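PDB 1NO7: major capsid protein from Human herpesvirus 1, which forms the hexons and pentons of the icosahedral capsid shell, the present fragment being its protease-resistant upper domain. Local coordinates for residues L508-D518 with S534-L544. Residues are numbered along the deposited sequence; the frame is centred on the assembly and turned at random.
Sequences LPVHALFAGAD and SRQVPLVPPAL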
ATOM      1  N   LEU A 508      -1.506  10.099  -4.045  1.00 25.45           N
ATOM      2  CA  LEU A 508      -2.764   9.596  -4.590  1.00 25.45           C
ATOM      3  C   LEU A 508      -3.259   8.483  -3.668  1.00 25.45           C
ATOM      4  O   LEU A 508      -3.054   7.295  -3.969  1.00 25.45           O
ATOM      5  CB  LEU A 508      -2.538   9.042  -5.993  1.00 24.58           C
ATOM      6  CG  LEU A 508      -3.788   8.503  -6.681  1.00 24.58           C
ATOM      7  CD1 LEU A 508      -4.214   9.484  -7.789  1.00 24.58           C
ATOM      8  CD2 LEU A 508      -3.506   7.111  -7.278  1.00 24.58           C
ATOM      9  N   PRO A 509      -3.919   8.851  -2.534  1.00 36.21           N
ATOM     10  CA  PRO A 509      -4.441   7.890  -1.550  1.00 36.21           C
ATOM     11  C   PRO A 509      -5.520   6.967  -2.110  1.00 36.21           C
ATOM     12  O   PRO A 509      -6.506   7.437  -2.693  1.00 36.21           O
ATOM     13  CB  PRO A 509      -4.994   8.787  -0.438  1.00 35.31           C
ATOM     14  CG  PRO A 509      -4.273  10.086  -0.623  1.00 35.31           C
ATOM     15  CD  PRO A 509      -4.268  10.222  -2.119  1.00 35.31           C
ATOM     16  N   VAL A 510      -5.327   5.659  -1.939  1.00 49.70           N
ATOM     17  CA  VAL A 510      -6.305   4.685  -2.414  1.00 49.70           C
ATOM     18  C   VAL A 510      -7.281   4.354  -1.292  1.00 49.70           C
ATOM     19  O   VAL A 510      -8.329   3.744  -1.531  1.00 49.70           O
ATOM     20  CB  VAL A 510      -5.644   3.355  -2.838  1.00 37.46           C
ATOM     21  CG1 VAL A 510      -4.835   3.562  -4.083  1.00 37.46           C
ATOM     22  CG2 VAL A 510      -4.759   2.821  -1.716  1.00 37.46           C
ATOM     23  N   HIS A 511      -6.949   4.763  -0.070  1.00 32.37           N
ATOM     24  CA  HIS A 511      -7.800   4.438   1.058  1.00 32.37           C
ATOM     25  C   HIS A 511      -7.533   5.297   2.298  1.00 32.37           C
ATOM     26  O   HIS A 511      -6.389   5.659   2.593  1.00 32.37           O
ATOM     27  CB  HIS A 511      -7.623   2.957   1.375  1.00 65.04           C
ATOM     28  CG  HIS A 511      -8.524   2.465   2.452  1.00 65.04           C
ATOM     29  ND1 HIS A 511      -8.274   2.693   3.787  1.00 65.04           N
ATOM     30  CD2 HIS A 511      -9.686   1.774   2.395  1.00 65.04           C
ATOM     31  CE1 HIS A 511      -9.247   2.163   4.507  1.00 65.04           C
ATOM     32  NE2 HIS A 511     -10.116   1.600   3.687  1.00 65.04           N
ATOM     33  N   ALA A 512      -8.605   5.628   3.017  1.00 37.69           N
ATOM     34  CA  ALA A 512      -8.525   6.467   4.211  1.00 37.69           C
ATOM     35  C   ALA A 512      -7.322   6.092   5.067  1.00 37.69           C
ATOM     36  O   ALA A 512      -6.659   6.964   5.632  1.00 37.69           O
ATOM     37  CB  ALA A 512      -9.810   6.331   5.024  1.00136.49           C
ATOM     38  N   LEU A 513      -7.033   4.794   5.146  1.00 41.43           N
ATOM     39  CA  LEU A 513      -5.917   4.300   5.957  1.00 41.43           C
ATOM     40  C   LEU A 513      -4.550   4.896   5.598  1.00 41.43           C
ATOM     41  O   LEU A 513      -3.666   5.044   6.459  1.00 41.43           O
ATOM     42  CB  LEU A 513      -5.864   2.767   5.877  1.00 16.56           C
ATOM     43  CG  LEU A 513      -6.248   2.071   7.187  1.00 16.56           C
ATOM     44  CD1 LEU A 513      -6.470   0.602   6.923  1.00 16.56           C
ATOM     45  CD2 LEU A 513      -5.146   2.278   8.222  1.00 16.56           C
ATOM     46  N   PHE A 514      -4.386   5.245   4.327  1.00 48.60           N
ATOM     47  CA  PHE A 514      -3.141   5.825   3.848  1.00 48.60           C
ATOM     48  C   PHE A 514      -3.429   7.149   3.141  1.00 48.60           C
ATOM     49  O   PHE A 514      -3.720   7.169   1.935  1.00 48.60           O
ATOM     50  CB  PHE A 514      -2.488   4.884   2.849  1.00 14.49           C
ATOM     51  CG  PHE A 514      -2.748   3.425   3.110  1.00 14.49           C
ATOM     52  CD1 PHE A 514      -3.418   2.653   2.157  1.00 14.49           C
ATOM     53  CD2 PHE A 514      -2.226   2.797   4.244  1.00 14.49           C
ATOM     54  CE1 PHE A 514      -3.553   1.262   2.323  1.00 14.49           C
ATOM     55  CE2 PHE A 514      -2.356   1.402   4.422  1.00 14.49           C
ATOM     56  CZ  PHE A 514      -3.018   0.635   3.457  1.00 14.49           C
ATOM     57  N   ALA A 515      -3.365   8.261   3.865  1.00 33.70           N
ATOM     58  CA  ALA A 515      -3.632   9.541   3.221  1.00 33.70           C
ATOM     59  C   ALA A 515      -3.151  10.732   4.035  1.00 33.70           C
ATOM     60  O   ALA A 515      -3.777  11.809   3.994  1.00 33.70           O
ATOM     61  CB  ALA A 515      -5.128   9.681   2.929  1.00  2.25           C
ATOM     62  N   GLY A 516      -2.043  10.536   4.757  1.00 47.60           N
ATOM     63  CA  GLY A 516      -1.464  11.595   5.572  1.00 47.60           C
ATOM     64  C   GLY A 516      -1.730  12.981   5.009  1.00 47.60           C
ATOM     65  O   GLY A 516      -1.488  13.244   3.828  1.00 47.60           O
ATOM     66  N   ALA A 517      -2.253  13.867   5.847  1.00 48.35           N
ATOM     67  CA  ALA A 517      -2.550  15.224   5.412  1.00 48.35           C
ATOM     68  C   ALA A 517      -1.309  15.788   4.740  1.00 48.35           C
ATOM     69  O   ALA A 517      -1.331  16.122   3.550  1.00 48.35           O
ATOM     70  CB  ALA A 517      -2.939  16.089   6.606  1.00151.16           C
ATOM     71  N   ASP A 518      -0.225  15.858   5.515  1.00 44.45           N
ATOM     72  CA  ASP A 518       1.065  16.380   5.062  1.00 44.45           C
ATOM     73  C   ASP A 518       1.470  16.014   3.625  1.00 44.45           C
ATOM     74  O   ASP A 518       1.936  16.874   2.871  1.00 44.45           O
ATOM     75  CB  ASP A 518       2.143  15.941   6.043  1.00 99.67           C
ATOM     76  CG  ASP A 518       1.803  16.323   7.461  1.00 99.67           C
ATOM     77  OD1 ASP A 518       1.634  17.538   7.712  1.00 99.67           O
ATOM     78  OD2 ASP A 518       1.679  15.416   8.311  1.00 99.67           O
ATOM     79  N   SER A 534      -8.606  19.223   4.989  1.00 44.20           N
ATOM     80  CA  SER A 534      -7.683  18.090   4.873  1.00 44.20           C
ATOM     81  C   SER A 534      -6.961  17.782   6.170  1.00 44.20           C
ATOM     82  O   SER A 534      -6.557  16.640   6.410  1.00 44.20           O
ATOM     83  CB  SER A 534      -6.633  18.392   3.816  1.00 36.64           C
ATOM     84  OG  SER A 534      -5.869  19.523   4.219  1.00 36.64           O
ATOM     85  N   ARG A 535      -6.778  18.813   6.986  1.00 60.21           N
ATOM     86  CA  ARG A 535      -6.096  18.662   8.257  1.00 60.21           C
ATOM     87  C   ARG A 535      -6.883  17.771   9.207  1.00 60.21           C
ATOM     88  O   ARG A 535      -6.461  17.567  10.342  1.00 60.21           O
ATOM     89  CB  ARG A 535      -5.871  20.034   8.901  1.00101.67           C
ATOM     90  CG  ARG A 535      -4.407  20.390   9.091  1.00101.67           C
ATOM     91  CD  ARG A 535      -3.752  19.428  10.059  1.00101.67           C
ATOM     92  NE  ARG A 535      -2.301  19.390   9.913  1.00101.67           N
ATOM     93  CZ  ARG A 535      -1.671  19.084   8.781  1.00101.67           C
ATOM     94  NH1 ARG A 535      -2.364  18.793   7.685  1.00101.67           N
ATOM     95  NH2 ARG A 535      -0.346  19.055   8.748  1.00101.67           N
ATOM     96  N   GLN A 536      -8.011  17.230   8.745  1.00 51.60           N
ATOM     97  CA  GLN A 536      -8.858  16.368   9.582  1.00 51.60           C
ATOM     98  C   GLN A 536      -9.819  15.464   8.795  1.00 51.60           C
ATOM     99  O   GLN A 536     -10.702  14.838   9.375  1.00 51.60           O
ATOM    100  CB  GLN A 536      -9.687  17.236  10.519  1.00103.30           C
ATOM    101  CG  GLN A 536     -10.584  18.191   9.763  1.00103.30           C
ATOM    102  CD  GLN A 536     -11.415  19.050  10.677  1.00103.30           C
ATOM    103  OE1 GLN A 536     -10.884  19.755  11.538  1.00103.30           O
ATOM    104  NE2 GLN A 536     -12.730  19.004  10.495  1.00103.30           N
ATOM    105  N   VAL A 537      -9.645  15.384   7.480  1.00 58.52           N
ATOM    106  CA  VAL A 537     -10.534  14.577   6.657  1.00 58.52           C
ATOM    107  C   VAL A 537      -9.867  13.851   5.484  1.00 58.52           C
ATOM    108  O   VAL A 537      -9.503  14.480   4.482  1.00 58.52           O
ATOM    109  CB  VAL A 537     -11.636  15.461   6.082  1.00 20.18           C
ATOM    110  CG1 VAL A 537     -12.572  14.634   5.189  1.00 20.18           C
ATOM    111  CG2 VAL A 537     -12.377  16.142   7.219  1.00 20.18           C
ATOM    112  N   PRO A 538      -9.712  12.517   5.587  1.00 34.91           N
ATOM    113  CA  PRO A 538      -9.097  11.718   4.519  1.00 34.91           C
ATOM    114  C   PRO A 538      -9.627  12.099   3.124  1.00 34.91           C
ATOM    115  O   PRO A 538     -10.837  12.084   2.887  1.00 34.91           O
ATOM    116  CB  PRO A 538      -9.448  10.279   4.911  1.00 59.66           C
ATOM    117  CG  PRO A 538     -10.599  10.435   5.887  1.00 59.66           C
ATOM    118  CD  PRO A 538     -10.201  11.648   6.665  1.00 59.66           C
ATOM    119  N   LEU A 539      -8.713  12.431   2.205  1.00 49.47           N
ATOM    120  CA  LEU A 539      -9.077  12.843   0.843  1.00 49.47           C
ATOM    121  C   LEU A 539      -9.022  11.775  -0.250  1.00 49.47           C
ATOM    122  O   LEU A 539      -8.662  12.083  -1.388  1.00 49.47           O
ATOM    123  CB  LEU A 539      -8.206  14.026   0.390  1.00 36.81           C
ATOM    124  CG  LEU A 539      -8.424  15.398   1.038  1.00 36.81           C
ATOM    125  CD1 LEU A 539      -9.907  15.704   0.980  1.00 36.81           C
ATOM    126  CD2 LEU A 539      -7.904  15.425   2.489  1.00 36.81           C
ATOM    127  N   VAL A 540      -9.385  10.537   0.070  1.00 39.15           N
ATOM    128  CA  VAL A 540      -9.363   9.483  -0.947  1.00 39.15           C
ATOM    129  C   VAL A 540     -10.317   9.776  -2.118  1.00 39.15           C
ATOM    130  O   VAL A 540     -11.542   9.794  -1.942  1.00 39.15           O
ATOM    131  CB  VAL A 540      -9.741   8.116  -0.343  1.00 45.76           C
ATOM    132  CG1 VAL A 540      -9.888   7.068  -1.449  1.00 45.76           C
ATOM    133  CG2 VAL A 540      -8.674   7.685   0.660  1.00 45.76           C
ATOM    134  N   PRO A 541      -9.764   9.990  -3.331  1.00 29.02           N
ATOM    135  CA  PRO A 541     -10.508  10.286  -4.561  1.00 29.02           C
ATOM    136  C   PRO A 541     -11.740   9.414  -4.769  1.00 29.02           C
ATOM    137  O   PRO A 541     -11.653   8.178  -4.768  1.00 29.02           O
ATOM    138  CB  PRO A 541      -9.469  10.051  -5.651  1.00 54.52           C
ATOM    139  CG  PRO A 541      -8.222  10.504  -5.003  1.00 54.52           C
ATOM    140  CD  PRO A 541      -8.325   9.862  -3.630  1.00 54.52           C
ATOM    141  N   PRO A 542     -12.907  10.048  -4.963  1.00 45.75           N
ATOM    142  CA  PRO A 542     -14.128   9.266  -5.173  1.00 45.75           C
ATOM    143  C   PRO A 542     -13.946   8.257  -6.293  1.00 45.75           C
ATOM    144  O   PRO A 542     -14.700   7.294  -6.383  1.00 45.75           O
ATOM    145  CB  PRO A 542     -15.178  10.328  -5.500  1.00 51.81           C
ATOM    146  CG  PRO A 542     -14.372  11.453  -6.065  1.00 51.81           C
ATOM    147  CD  PRO A 542     -13.167  11.483  -5.150  1.00 51.81           C
ATOM    148  N   ALA A 543     -12.945   8.469  -7.143  1.00 47.55           N
ATOM    149  CA  ALA A 543     -12.679   7.540  -8.243  1.00 47.55           C
ATOM    150  C   ALA A 543     -12.077   6.238  -7.692  1.00 47.55           C
ATOM    151  O   ALA A 543     -12.166   5.177  -8.327  1.00 47.55           O
ATOM    152  CB  ALA A 543     -11.723   8.181  -9.257  1.00 78.53           C
ATOM    153  N   LEU A 544     -11.483   6.328  -6.502  1.00 47.87           N
ATOM    154  CA  LEU A 544     -10.839   5.187  -5.852  1.00 47.87           C
ATOM    155  C   LEU A 544     -11.667   4.572  -4.733  1.00 47.87           C
ATOM    156  O   LEU A 544     -11.185   3.691  -4.017  1.00 47.87           O
ATOM    157  CB  LEU A 544      -9.473   5.607  -5.288  1.00 44.42           C
ATOM    158  CG  LEU A 544      -8.297   5.820  -6.252  1.00 44.42           C
ATOM    159  CD1 LEU A 544      -7.289   6.805  -5.664  1.00 44.42           C
ATOM    160  CD2 LEU A 544      -7.650   4.471  -6.538  1.00 44.42           C
TER
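In the VP5 upper domain, 508-516, loop and turn leading into helix 517-521, and the irregular 534-544 after helix 531-534 run roughly antiparallel through a largely buried junction, 534-544 doubling back at L544; apolar side chains and, at one end, a salt bridge join them. V540 is central: its CG2 lies 4.0 Å from P509 CB, while its other methyl points at the carbonyl oxygens of P509 and V510. CG1 stands anti to the backbone N (chi1 173°), which sends the two methyls along different parts of the facing chain, a job suited to a beta-branched residue. L544 packs next to it with its isobutyl fork: CD1 meets L508 CG at 4.0 Å, the two side chains crossing at about a right angle, and CD2 meets V510 CG1 at 3.8 Å. Proline suits P509 and P541, whose rings bring carbon to the interface without a backbone N-H needing a partner; from helix 48-56, Q52 touches P509 and F55 touches P541. Further along, A512 CB rests on P538 CB at 4.0 Å, two small groups that let the chains come close at the type I turn H511-F514. That turn is held by F514 N to H511 O and by the H511 ring, whose ND1 accepts L513 N at 2.8 Å while NE2 bonds to I552 O. At the far end, R535 starts away from 508-518, and its bend at chi2 (-64°) helps bring the guanidinium back to D518, with A517 CB packed obliquely against it. D518 OD1 lies 2.7 Å from R535 NH2 near the guanidinium plane, but the N-H angle of 126° makes the bond weak, and the carboxylate and guanidinium planes are almost perpendicular. R535 is poorly ordered and touches a crystal neighbour, leaving the bridge's strength in solution uncertain; this is consistent with cohesion resting mainly on the buried contacts of P509, V540 and L544.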